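Local coordinates for protein rutinosidase (Aspergillus niger, PDB 6I1A) that hydrolyses glycosidic bonds as a secreted rutinosidase of glycoside hydrolase family 5, and probably also acts on beta-1,3-glucans of the cell wall, at residues Ile192-Asp197 against Val301-Ile306; Asp51-Cys56 against Thr95-Trp100. One frame throughout, in Å; residues are numbered along the deposited sequence.

Interaction 1: residues Ile192-Asp197 against Val301-Ile306; sequences INEPAD and VGEWAI. With EDO (1,2-ethanediol), chain K.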
ATOM      1  N   ILE A 192     -11.064 -17.930 -11.513  1.00 11.05           N
ATOM      2  CA  ILE A 192     -10.662 -16.606 -12.034  1.00 11.65           C
ATOM      3  C   ILE A 192      -9.276 -16.288 -11.475  1.00 11.21           C
ATOM      4  O   ILE A 192      -8.898 -16.830 -10.417  1.00 11.32           O
ATOM      5  CB  ILE A 192     -11.704 -15.510 -11.671  1.00 10.87           C
ATOM      6  CG1 ILE A 192     -11.601 -14.270 -12.583  1.00 11.78           C
ATOM      7  CG2 ILE A 192     -11.655 -15.134 -10.208  1.00 12.83           C
ATOM      8  CD1 ILE A 192     -12.886 -13.419 -12.557  1.00 12.39           C
ATOM      9  N   ASN A 193      -8.578 -15.390 -12.177  1.00 10.36           N
ATOM     10  CA  ASN A 193      -7.229 -14.945 -11.753  1.00 10.60           C
ATOM     11  C   ASN A 193      -7.107 -13.454 -11.949  1.00 10.41           C
ATOM     12  O   ASN A 193      -7.304 -12.951 -13.074  1.00 11.06           O
ATOM     13  CB  ASN A 193      -6.178 -15.660 -12.579  1.00 10.71           C
ATOM     14  CG  ASN A 193      -4.787 -15.249 -12.146  1.00 11.06           C
ATOM     15  OD1 ASN A 193      -4.311 -15.723 -11.119  1.00 11.50           O
ATOM     16  ND2 ASN A 193      -4.141 -14.372 -12.926  1.00 11.79           N
ATOM     17  N   GLU A 194      -6.826 -12.700 -10.878  1.00 10.62           N
ATOM     18  CA  GLU A 194      -6.503 -11.266 -10.901  1.00 11.40           C
ATOM     19  C   GLU A 194      -7.497 -10.457 -11.739  1.00 11.12           C
ATOM     20  O   GLU A 194      -7.096  -9.647 -12.585  1.00 11.62           O
ATOM     21  CB  GLU A 194      -5.050 -11.050 -11.326  1.00 11.61           C
ATOM     22  CG  GLU A 194      -4.057 -11.650 -10.381  1.00 11.69           C
ATOM     23  CD  GLU A 194      -2.608 -11.411 -10.795  1.00 12.09           C
ATOM     24  OE1 GLU A 194      -2.320 -10.663 -11.749  1.00 12.97           O
ATOM     25  OE2 GLU A 194      -1.702 -11.891  -9.998  1.00 12.68           O
ATOM     26  N   PRO A 195      -8.813 -10.551 -11.438  1.00 11.56           N
ATOM     27  CA  PRO A 195      -9.753  -9.639 -12.082  1.00 11.73           C
ATOM     28  C   PRO A 195      -9.453  -8.204 -11.646  1.00 11.85           C
ATOM     29  O   PRO A 195      -9.180  -7.941 -10.455  1.00 12.04           O
ATOM     30  CB  PRO A 195     -11.127 -10.129 -11.562  1.00 12.64           C
ATOM     31  CG  PRO A 195     -10.794 -10.768 -10.219  1.00 12.95           C
ATOM     32  CD  PRO A 195      -9.440 -11.390 -10.416  1.00 11.92           C
ATOM     33  N   ALA A 196      -9.542  -7.252 -12.564  1.00 12.19           N
ATOM     34  CA  ALA A 196      -9.253  -5.832 -12.287  1.00 12.10           C
ATOM     35  C   ALA A 196      -9.967  -4.985 -13.322  1.00 12.40           C
ATOM     36  O   ALA A 196      -9.759  -5.225 -14.503  1.00 13.68           O
ATOM     37  CB  ALA A 196      -7.779  -5.611 -12.285  1.00 12.89           C
ATOM     38  N   ASP A 197     -10.762  -4.023 -12.845  1.00 12.85           N
ATOM     39  CA  ASP A 197     -11.504  -3.114 -13.731  1.00 13.86           C
ATOM     40  C   ASP A 197     -10.992  -1.698 -13.632  1.00 13.78           C
ATOM     41  O   ASP A 197     -11.623  -0.795 -14.282  1.00 16.79           O
ATOM     42  CB  ASP A 197     -13.010  -3.127 -13.473  1.00 13.85           C
ATOM     43  CG  ASP A 197     -13.375  -2.555 -12.145  1.00 14.66           C
ATOM     44  OD1 ASP A 197     -12.515  -2.527 -11.264  1.00 14.67           O
ATOM     45  OD2 ASP A 197     -14.558  -2.152 -11.958  1.00 18.37           O
ATOM     46  N   VAL A 301      -1.028 -18.854  -0.649  1.00 10.74           N
ATOM     47  CA  VAL A 301      -0.321 -17.798  -1.385  1.00 10.16           C
ATOM     48  C   VAL A 301      -0.003 -18.391  -2.744  1.00 11.54           C
ATOM     49  O   VAL A 301       1.080 -18.994  -2.955  1.00 11.09           O
ATOM     50  CB  VAL A 301       0.910 -17.281  -0.625  1.00 10.69           C
ATOM     51  CG1 VAL A 301       1.631 -16.235  -1.448  1.00 10.83           C
ATOM     52  CG2 VAL A 301       0.464 -16.706   0.697  1.00 12.04           C
ATOM     53  N   GLY A 302      -0.962 -18.347  -3.667  1.00 10.31           N
ATOM     54  CA  GLY A 302      -0.813 -19.080  -4.931  1.00 10.13           C
ATOM     55  C   GLY A 302       0.199 -18.531  -5.908  1.00 10.80           C
ATOM     56  O   GLY A 302       0.504 -19.262  -6.889  1.00 10.71           O
ATOM     57  N   GLU A 303       0.645 -17.316  -5.732  1.00 10.22           N
ATOM     58  CA  GLU A 303       1.742 -16.766  -6.546  1.00 10.71           C
ATOM     59  C   GLU A 303       2.564 -15.858  -5.638  1.00 10.66           C
ATOM     60  O   GLU A 303       2.004 -15.022  -4.907  1.00 11.32           O
ATOM     61  CB  GLU A 303       1.302 -15.921  -7.723  1.00 10.40           C
ATOM     62  CG  GLU A 303       0.552 -16.666  -8.790  1.00 10.94           C
ATOM     63  CD  GLU A 303       0.286 -15.833 -10.027  1.00 11.03           C
ATOM     64  OE1 GLU A 303       0.964 -14.765 -10.251  1.00 12.45           O
ATOM     65  OE2 GLU A 303      -0.651 -16.184 -10.787  1.00 11.72           O
ATOM     66  N   TRP A 304       3.883 -15.947  -5.809  1.00 10.79           N
ATOM     67  CA  TRP A 304       4.874 -15.028  -5.211  1.00 11.21           C
ATOM     68  C   TRP A 304       6.205 -15.286  -5.869  1.00 11.49           C
ATOM     69  O   TRP A 304       6.419 -16.324  -6.525  1.00 10.72           O
ATOM     70  CB  TRP A 304       4.957 -15.182  -3.677  1.00 10.52           C
ATOM     71  CG  TRP A 304       5.653 -16.439  -3.238  1.00 11.08           C
ATOM     72  CD1 TRP A 304       5.267 -17.734  -3.371  1.00 11.98           C
ATOM     73  CD2 TRP A 304       6.955 -16.479  -2.592  1.00 11.34           C
ATOM     74  NE1 TRP A 304       6.202 -18.572  -2.800  1.00 12.66           N
ATOM     75  CE2 TRP A 304       7.249 -17.835  -2.328  1.00 11.96           C
ATOM     76  CE3 TRP A 304       7.859 -15.482  -2.201  1.00 13.85           C
ATOM     77  CZ2 TRP A 304       8.412 -18.198  -1.649  1.00 14.90           C
ATOM     78  CZ3 TRP A 304       9.010 -15.853  -1.521  1.00 14.58           C
ATOM     79  CH2 TRP A 304       9.250 -17.196  -1.289  1.00 14.07           C
ATOM     80  N   ALA A 305       7.129 -14.334  -5.709  1.00 11.74           N
ATOM     81  CA  ALA A 305       8.503 -14.472  -6.172  1.00 11.77           C
ATOM     82  C   ALA A 305       9.365 -13.511  -5.385  1.00 11.81           C
ATOM     83  O   ALA A 305       8.855 -12.580  -4.813  1.00 12.50           O
ATOM     84  CB  ALA A 305       8.615 -14.276  -7.662  1.00 12.72           C
ATOM     85  N   ILE A 306      10.691 -13.725  -5.428  1.00 12.86           N
ATOM     86  CA  ILE A 306      11.652 -12.959  -4.568  1.00 12.63           C
ATOM     87  C   ILE A 306      12.235 -11.737  -5.244  1.00 13.83           C
ATOM     88  O   ILE A 306      13.022 -11.040  -4.551  1.00 13.28           O
ATOM     89  CB  ILE A 306      12.770 -13.870  -4.041  1.00 12.83           C
ATOM     90  CG1 ILE A 306      13.629 -14.431  -5.146  1.00 14.32           C
ATOM     91  CG2 ILE A 306      12.214 -14.904  -3.126  1.00 13.70           C
ATOM     92  CD1 ILE A 306      14.975 -14.965  -4.609  1.00 14.29           C
TER
HETATM   93  C1  EDO K 409       0.968  -9.744 -12.088  1.00 23.00           C
HETATM   94  O1  EDO K 409       0.072 -10.641 -12.682  1.00 18.38           O
HETATM   95  C2  EDO K 409       1.396 -10.256 -10.758  1.00 23.05           C
HETATM   96  O2  EDO K 409       0.361 -10.163  -9.738  1.00 22.34           O
HETATM   97  O   HOH W   1      -1.381 -13.939 -12.193  1.00 13.06           O
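Asn193 and Glu194 face Glu303 across the mouth of the TIM barrel, the eight-stranded beta/alpha barrel of glycoside hydrolase family 5. Asn193-Glu194-Pro195 follows strand 187-190, and Glu303 sits on strand 299-308. This matches the family pattern of two facing glutamates on the fourth and seventh strands, so the pair is probably the catalytic one of a retaining glycosidase.

No hydrogen bond joins the segments directly. The two carboxylates are like charges, with Glu194 OE2 3.9 Å from Glu303 OE1, and Asn193 OD1 is 3.7 Å from Glu303 OE2. Amide and carboxylate approach from opposite directions with their planes just 20° apart. Arg92 spans these two acceptors, its NH1 making a salt bridge to Glu303 OE2 and its NH2 a hydrogen bond to Asn193 OD1. Further hydrogen bonds tie Glu303 OE1 to Tyr268 OH and Glu194 OE2 to His266 ND1.

Hydrogen bonds through water link the sides. Water 1 accepts from Asn193 ND2 at 2.9 Å and donates to Glu303 OE2 at 2.7 Å. Asn193 reaches it because its CG stands anti to the backbone N (chi1 -179°).

A 1,2-ethanediol, probably from the crystallisation liquor, straddles the carboxylate of Glu194, donating hydrogen bonds from O1 to OE1 at 2.6 Å and from O2 to OE2 at 2.7 Å.

Interaction 2: residues Asp51-Cys56 against Thr95-Trp100; sequences DEWGLC and TTYAAW
Glu52, in the first turn of helix 52-59, meets Thr96 in the loop that follows strand 90-95; the helix itself comes after strand 22-26. The contact thus joins the excursions that follow the first two strands of the TIM barrel. CB of Glu52 points at the loop, and with CG anti to the backbone N (chi1 178°) and an extended chain beyond it, the carboxylate is carried straight across. CD is the first atom to arrive, 4.1 Å from the Thr96 methyl CG2. Both oxygens face that methyl, OE1 at 3.5 Å and OE2 at 4.0 Å, but their polar partners differ. OE1 accepts a hydrogen bond from Gln33 N. OE2 accepts from water 2 at 3.2 Å, and this water in turn accepts from Thr96 OG1 at 2.7 Å. The hydroxyl, having spent its proton on the water, also receives a weak bond from Ala98 N.

Beside this bridge, Tyr97 OH comes to the edge of the Trp53 indole, near its plane, at CZ3. That hydroxyl is engaged by Glu150 and Ser106. Each segment also braces itself: Asp51 is the N-cap of the helix, its OD1 met by Gly54 N from above the carboxylate plane, and Trp100 NE1 donates within its ring plane to Thr95 OG1, 2.9 Å away and nearly straight at 173°.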
ATOM      1  N   ASP A  51       1.066  -9.797 -26.131  1.00 14.58           N
ATOM      2  CA  ASP A  51       0.174 -10.808 -25.505  1.00 14.23           C
ATOM      3  C   ASP A  51       0.138 -12.086 -26.331  1.00 13.81           C
ATOM      4  O   ASP A  51       0.551 -12.103 -27.504  1.00 13.78           O
ATOM      5  CB  ASP A  51      -1.204 -10.205 -25.300  1.00 13.55           C
ATOM      6  CG  ASP A  51      -1.880  -9.604 -26.522  1.00 15.21           C
ATOM      7  OD1 ASP A  51      -1.282  -9.702 -27.675  1.00 15.54           O
ATOM      8  OD2 ASP A  51      -2.998  -9.019 -26.361  1.00 14.48           O
ATOM      9  N   GLU A  52      -0.299 -13.166 -25.705  1.00 12.78           N
ATOM     10  CA  GLU A  52      -0.470 -14.461 -26.356  1.00 12.79           C
ATOM     11  C   GLU A  52      -1.443 -14.270 -27.535  1.00 13.10           C
ATOM     12  O   GLU A  52      -1.200 -14.887 -28.613  1.00 13.46           O
ATOM     13  CB  GLU A  52      -0.981 -15.512 -25.360  1.00 13.01           C
ATOM     14  CG  GLU A  52      -1.228 -16.862 -26.005  1.00 14.28           C
ATOM     15  CD  GLU A  52      -1.670 -17.974 -25.088  1.00 14.94           C
ATOM     16  OE1 GLU A  52      -1.557 -17.840 -23.859  1.00 14.18           O
ATOM     17  OE2 GLU A  52      -2.096 -19.016 -25.676  1.00 16.09           O
ATOM     18  N   TRP A  53      -2.511 -13.540 -27.320  1.00 13.67           N
ATOM     19  CA  TRP A  53      -3.528 -13.225 -28.374  1.00 13.76           C
ATOM     20  C   TRP A  53      -2.831 -12.757 -29.649  1.00 13.96           C
ATOM     21  O   TRP A  53      -3.013 -13.342 -30.732  1.00 14.58           O
ATOM     22  CB  TRP A  53      -4.491 -12.185 -27.820  1.00 13.95           C
ATOM     23  CG  TRP A  53      -5.616 -11.824 -28.743  1.00 14.89           C
ATOM     24  CD1 TRP A  53      -5.547 -11.024 -29.844  1.00 16.65           C
ATOM     25  CD2 TRP A  53      -7.025 -12.106 -28.547  1.00 12.84           C
ATOM     26  NE1 TRP A  53      -6.807 -10.831 -30.379  1.00 16.29           N
ATOM     27  CE2 TRP A  53      -7.725 -11.475 -29.607  1.00 12.87           C
ATOM     28  CE3 TRP A  53      -7.747 -12.855 -27.616  1.00 13.34           C
ATOM     29  CZ2 TRP A  53      -9.113 -11.593 -29.745  1.00 14.35           C
ATOM     30  CZ3 TRP A  53      -9.118 -12.918 -27.723  1.00 14.04           C
ATOM     31  CH2 TRP A  53      -9.778 -12.305 -28.777  1.00 13.51           C
ATOM     32  N   GLY A  54      -1.985 -11.743 -29.543  1.00 14.35           N
ATOM     33  CA  GLY A  54      -1.302 -11.166 -30.722  1.00 14.97           C
ATOM     34  C   GLY A  54      -0.218 -12.089 -31.241  1.00 14.74           C
ATOM     35  O   GLY A  54       0.026 -12.088 -32.465  1.00 14.96           O
ATOM     36  N   LEU A  55       0.491 -12.825 -30.400  1.00 14.77           N
ATOM     37  CA  LEU A  55       1.450 -13.865 -30.871  1.00 14.99           C
ATOM     38  C   LEU A  55       0.728 -14.876 -31.763  1.00 17.89           C
ATOM     39  O   LEU A  55       1.225 -15.229 -32.874  1.00 16.91           O
ATOM     40  CB  LEU A  55       2.109 -14.531 -29.667  1.00 16.64           C
ATOM     41  CG  LEU A  55       3.037 -15.691 -29.973  1.00 16.82           C
ATOM     42  CD1 LEU A  55       4.201 -15.700 -28.972  1.00 17.62           C
ATOM     43  CD2 LEU A  55       2.321 -17.009 -29.980  1.00 16.52           C
ATOM     44  N   CYS A  56      -0.444 -15.318 -31.358  1.00 14.88           N
ATOM     45  CA  CYS A  56      -1.189 -16.326 -32.140  1.00 16.61           C
ATOM     46  C   CYS A  56      -1.685 -15.692 -33.433  1.00 15.67           C
ATOM     47  O   CYS A  56      -1.563 -16.376 -34.500  1.00 17.50           O
ATOM     48  CB  CYS A  56      -2.350 -16.843 -31.304  1.00 16.76           C
ATOM     49  SG  CYS A  56      -3.036 -18.406 -31.880  1.00 20.48           S
ATOM     50  N   THR A  95      -4.189 -22.097 -16.993  1.00 11.33           N
ATOM     51  CA  THR A  95      -4.664 -22.446 -18.335  1.00 11.79           C
ATOM     52  C   THR A  95      -5.354 -21.226 -18.935  1.00 11.81           C
ATOM     53  O   THR A  95      -5.914 -20.371 -18.203  1.00 12.43           O
ATOM     54  CB  THR A  95      -5.617 -23.636 -18.277  1.00 12.35           C
ATOM     55  OG1 THR A  95      -6.858 -23.340 -17.602  1.00 13.44           O
ATOM     56  CG2 THR A  95      -5.017 -24.859 -17.627  1.00 13.16           C
ATOM     57  N   THR A  96      -5.371 -21.144 -20.270  1.00 11.78           N
ATOM     58  CA  THR A  96      -6.277 -20.179 -20.920  1.00 12.20           C
ATOM     59  C   THR A  96      -7.685 -20.789 -20.961  1.00 12.49           C
ATOM     60  O   THR A  96      -7.834 -22.009 -20.945  1.00 12.60           O
ATOM     61  CB  THR A  96      -5.847 -19.785 -22.319  1.00 13.28           C
ATOM     62  OG1 THR A  96      -6.070 -20.914 -23.182  1.00 12.86           O
ATOM     63  CG2 THR A  96      -4.386 -19.371 -22.374  1.00 12.87           C
ATOM     64  N   TYR A  97      -8.678 -19.945 -21.099  1.00 10.84           N
ATOM     65  CA  TYR A  97     -10.065 -20.494 -21.236  1.00 10.93           C
ATOM     66  C   TYR A  97     -10.147 -21.330 -22.513  1.00 11.72           C
ATOM     67  O   TYR A  97     -11.052 -22.176 -22.608  1.00 11.94           O
ATOM     68  CB  TYR A  97     -11.159 -19.426 -21.205  1.00 10.85           C
ATOM     69  CG  TYR A  97     -11.110 -18.424 -22.308  1.00 11.20           C
ATOM     70  CD1 TYR A  97     -11.554 -18.764 -23.590  1.00 11.77           C
ATOM     71  CD2 TYR A  97     -10.577 -17.149 -22.128  1.00 11.23           C
ATOM     72  CE1 TYR A  97     -11.529 -17.861 -24.618  1.00 12.60           C
ATOM     73  CE2 TYR A  97     -10.523 -16.246 -23.184  1.00 11.72           C
ATOM     74  CZ  TYR A  97     -11.021 -16.603 -24.434  1.00 11.85           C
ATOM     75  OH  TYR A  97     -10.932 -15.723 -25.485  1.00 13.34           O
ATOM     76  N   ALA A  98      -9.317 -21.036 -23.508  1.00 11.99           N
ATOM     77  CA  ALA A  98      -9.382 -21.679 -24.835  1.00 12.07           C
ATOM     78  C   ALA A  98      -8.939 -23.127 -24.741  1.00 13.79           C
ATOM     79  O   ALA A  98      -9.130 -23.906 -25.709  1.00 14.46           O
ATOM     80  CB  ALA A  98      -8.573 -20.899 -25.826  1.00 11.88           C
ATOM     81  N   ALA A  99      -8.311 -23.575 -23.655  1.00 13.18           N
ATOM     82  CA  ALA A  99      -8.028 -24.988 -23.408  1.00 12.45           C
ATOM     83  C   ALA A  99      -9.376 -25.742 -23.287  1.00 13.18           C
ATOM     84  O   ALA A  99      -9.408 -26.987 -23.484  1.00 14.24           O
ATOM     85  CB  ALA A  99      -7.211 -25.148 -22.158  1.00 13.18           C
ATOM     86  N   TRP A 100     -10.404 -25.039 -22.835  1.00 13.36           N
ATOM     87  CA  TRP A 100     -11.649 -25.638 -22.312  1.00 12.04           C
ATOM     88  C   TRP A 100     -12.780 -25.469 -23.301  1.00 14.63           C
ATOM     89  O   TRP A 100     -13.658 -26.389 -23.381  1.00 16.53           O
ATOM     90  CB  TRP A 100     -11.978 -25.083 -20.916  1.00 13.03           C
ATOM     91  CG  TRP A 100     -10.851 -25.293 -19.951  1.00 12.25           C
ATOM     92  CD1 TRP A 100      -9.914 -24.360 -19.573  1.00 11.82           C
ATOM     93  CD2 TRP A 100     -10.496 -26.510 -19.289  1.00 11.64           C
ATOM     94  NE1 TRP A 100      -9.036 -24.919 -18.715  1.00 13.07           N
ATOM     95  CE2 TRP A 100      -9.354 -26.238 -18.515  1.00 12.61           C
ATOM     96  CE3 TRP A 100     -11.051 -27.798 -19.223  1.00 13.41           C
ATOM     97  CZ2 TRP A 100      -8.758 -27.224 -17.723  1.00 12.60           C
ATOM     98  CZ3 TRP A 100     -10.444 -28.749 -18.452  1.00 14.27           C
ATOM     99  CH2 TRP A 100      -9.307 -28.463 -17.704  1.00 14.19           C
TER
HETATM  100  O   HOH W   2      -4.745 -20.794 -25.554  1.00 15.57           O

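Overall arrangement
Both contacts are buried, interaction 1 deeper: its centre is about 6 Å from that of the chain, against about 15 Å for interaction 2. Strand 90-95 connects their different elements, Arg92 reaching into interaction 1 and Thr95 leading into the loop of interaction 2. Interaction 1 joins a loop to strand 299-308 at the mouth of the barrel, interaction 2 a short helix to a loop further out. The centres are about 18 Å apart, the nearest atoms about 7 Å. Each uses a water bridge to a glutamate, yet the first sets two carboxylates together, one paired with Arg92, consistent with an active site, while the second adds a methyl against a carboxylate and a hydroxyl at an indole edge.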